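Local coordinates for putative major capsid protein (Cafeteriavirus-dependent mavirus, PDB 6G44) that probably builds the capsid shell of the virophage mavirus from trimers of double jelly-roll subunits, at residues C[94-102]-C[175-183]. Residues are numbered along the deposited sequence; the frame is centred on the assembly and turned at random.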
# COMPACT_ATOMS: atom_id res chain seq x y z
N ASP C 94 17.47 1.78 -18.34
CA ASP C 94 16.77 2.44 -17.22
C ASP C 94 16.96 3.96 -17.19
O ASP C 94 16.95 4.59 -16.13
CB ASP C 94 17.14 1.78 -15.87
CG ASP C 94 16.74 0.31 -15.79
OD1 ASP C 94 15.71 -0.07 -16.35
OD2 ASP C 94 17.46 -0.46 -15.12
N GLN C 95 17.14 4.58 -18.36
CA GLN C 95 17.44 6.00 -18.41
C GLN C 95 16.45 6.88 -19.19
O GLN C 95 16.54 8.10 -19.08
CB GLN C 95 18.84 6.20 -18.99
CG GLN C 95 19.90 5.82 -17.97
CD GLN C 95 21.31 5.82 -18.52
OE1 GLN C 95 21.56 5.31 -19.61
NE2 GLN C 95 22.24 6.38 -17.73
N ILE C 96 15.49 6.29 -19.90
CA ILE C 96 14.56 7.04 -20.74
C ILE C 96 13.13 6.73 -20.31
O ILE C 96 12.78 5.56 -20.08
CB ILE C 96 14.69 6.64 -22.24
CG1 ILE C 96 16.12 6.80 -22.74
CG2 ILE C 96 13.73 7.45 -23.11
CD1 ILE C 96 16.66 8.22 -22.68
N GLY C 97 12.31 7.76 -20.23
CA GLY C 97 10.89 7.59 -20.00
C GLY C 97 10.15 8.85 -20.24
O GLY C 97 10.58 9.71 -21.04
N LEU C 98 9.04 9.02 -19.53
CA LEU C 98 8.23 10.22 -19.61
C LEU C 98 8.18 10.96 -18.28
O LEU C 98 8.32 10.35 -17.21
CB LEU C 98 6.82 9.88 -20.10
CG LEU C 98 6.71 9.19 -21.45
CD1 LEU C 98 5.28 8.80 -21.77
CD2 LEU C 98 7.28 10.04 -22.58
N LYS C 99 7.97 12.28 -18.36
CA LYS C 99 7.73 13.10 -17.17
C LYS C 99 6.37 12.74 -16.57
O LYS C 99 5.56 12.08 -17.22
CB LYS C 99 7.85 14.59 -17.51
CG LYS C 99 9.28 14.97 -17.89
CD LYS C 99 9.46 16.46 -18.05
CE LYS C 99 10.89 16.82 -18.37
NZ LYS C 99 11.05 18.29 -18.43
N SER C 100 6.16 13.13 -15.31
CA SER C 100 4.89 12.87 -14.61
C SER C 100 3.72 13.54 -15.33
O SER C 100 3.78 14.73 -15.62
CB SER C 100 5.00 13.40 -13.17
OG SER C 100 6.13 12.82 -12.51
N PHE C 101 2.65 12.81 -15.58
CA PHE C 101 1.42 13.36 -16.19
C PHE C 101 1.73 14.09 -17.50
O PHE C 101 1.44 15.29 -17.65
CB PHE C 101 0.63 14.25 -15.21
CG PHE C 101 0.44 13.58 -13.87
CD1 PHE C 101 -0.56 12.66 -13.73
CD2 PHE C 101 1.33 13.79 -12.83
CE1 PHE C 101 -0.71 11.95 -12.56
CE2 PHE C 101 1.20 13.06 -11.65
CZ PHE C 101 0.18 12.15 -11.52
N PRO C 102 2.33 13.36 -18.44
CA PRO C 102 2.86 14.06 -19.64
C PRO C 102 1.81 14.67 -20.54
O PRO C 102 2.11 15.64 -21.25
CB PRO C 102 3.63 12.96 -20.37
CG PRO C 102 2.94 11.70 -19.94
CD PRO C 102 2.58 11.91 -18.50
N SER C 175 7.06 3.54 -11.59
CA SER C 175 7.77 3.68 -12.87
C SER C 175 7.06 4.57 -13.89
O SER C 175 5.87 4.41 -14.16
CB SER C 175 7.96 2.29 -13.48
OG SER C 175 8.59 2.41 -14.79
N ARG C 176 7.84 5.49 -14.49
CA ARG C 176 7.48 6.21 -15.72
C ARG C 176 8.34 5.74 -16.90
O ARG C 176 8.43 6.44 -17.93
CB ARG C 176 7.66 7.71 -15.51
CG ARG C 176 6.94 8.28 -14.30
CD ARG C 176 6.86 9.81 -14.29
NE ARG C 176 8.17 10.46 -14.44
CZ ARG C 176 8.98 10.89 -13.46
NH1 ARG C 176 8.66 10.74 -12.17
NH2 ARG C 176 10.15 11.42 -13.76
N GLY C 177 8.92 4.55 -16.76
CA GLY C 177 9.88 4.03 -17.73
C GLY C 177 9.21 3.19 -18.79
O GLY C 177 7.99 3.01 -18.81
N LEU C 178 10.05 2.64 -19.65
CA LEU C 178 9.56 1.84 -20.77
C LEU C 178 9.10 0.48 -20.29
O LEU C 178 9.55 -0.01 -19.24
CB LEU C 178 10.65 1.69 -21.82
CG LEU C 178 11.26 3.01 -22.32
CD1 LEU C 178 12.41 2.73 -23.29
CD2 LEU C 178 10.21 3.93 -22.91
N GLY C 179 8.19 -0.14 -21.01
CA GLY C 179 7.86 -1.54 -20.74
C GLY C 179 7.17 -1.76 -19.40
O GLY C 179 7.33 -2.80 -18.80
N CYS C 180 6.42 -0.77 -18.93
CA CYS C 180 5.77 -0.90 -17.60
C CYS C 180 4.29 -0.53 -17.65
O CYS C 180 3.44 -1.43 -17.62
CB CYS C 180 6.53 -0.10 -16.55
SG CYS C 180 6.00 -0.55 -14.85
N ASN C 181 3.96 0.75 -17.74
CA ASN C 181 2.56 1.20 -17.74
C ASN C 181 2.01 1.68 -19.08
O ASN C 181 0.80 1.77 -19.23
CB ASN C 181 2.38 2.31 -16.71
CG ASN C 181 2.77 1.86 -15.33
OD1 ASN C 181 2.44 0.73 -14.94
ND2 ASN C 181 3.47 2.71 -14.58
N TYR C 182 2.89 1.99 -20.04
CA TYR C 182 2.44 2.48 -21.37
C TYR C 182 3.15 1.74 -22.49
O TYR C 182 4.27 1.24 -22.34
CB TYR C 182 2.65 4.00 -21.50
CG TYR C 182 4.06 4.46 -21.24
CD1 TYR C 182 5.03 4.42 -22.22
CD2 TYR C 182 4.46 4.93 -19.97
CE1 TYR C 182 6.33 4.80 -21.99
CE2 TYR C 182 5.77 5.33 -19.73
CZ TYR C 182 6.71 5.27 -20.75
OH TYR C 182 8.02 5.66 -20.57
N ALA C 183 2.47 1.71 -23.64
CA ALA C 183 3.00 1.10 -24.85
C ALA C 183 4.13 1.93 -25.44
O ALA C 183 4.11 3.15 -25.40
CB ALA C 183 1.91 0.94 -25.87
O HOH W 1 12.91 3.02 -19.20
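Arg176 O takes two hydrogen bonds from opposite faces of its carbonyl plane. Leu98 N, at 3.1 Å from Arg176 O, crosses between the segments; Tyr182 OH, at 2.8 Å from the same oxygen, comes from the same loop as Arg176. This buried carbonyl ties strand 96-98 of the double jelly-roll subunit to the long loop leading into strand 183-186. Gly97 lies against the same oxygen through a CA-H...O contact (Gly97 CA to Arg176 O, 3.4 Å).

The side chain of Arg176 makes the second bond to Leu98. The bend at chi3 (-53°) curls the chain around Leu98 O and brings Arg176 NE within 2.8 Å of it. Leu98 O lies 2° out of the guanidinium plane, NE lies in the carbonyl plane of Leu98, and the N-H...O angle is 151°. Backbone and side chain of one arginine thus hold both the N-H and the C=O of Leu98. Ser100 OG sits over a face of the guanidinium, too poorly angled to bond it; Ser100 OG and Arg176 NH1 both hydrogen-bond to Asp147 O, while Arg176 NH2 forms a salt bridge with Asp149. These outer partners probably fix the rotation of the guanidinium.

On the Tyr182 side, Leu98 CD1 stands over the ring centre in a CH-pi contact, 4.0 Å from the Tyr182 centroid, and Arg176 O lies at the ring edge. Strand 96-98 pairs antiparallel with strand 242-244 through backbone bonds of Gln95, Gly97 and Lys99, while Leu98 N and O turn to the loop. At the other end of the contact Leu178 CG rests against Ile96 O, and one water closes the join, donating to Ile96 O at 2.7 Å and accepting from Leu178 N at 2.9 Å.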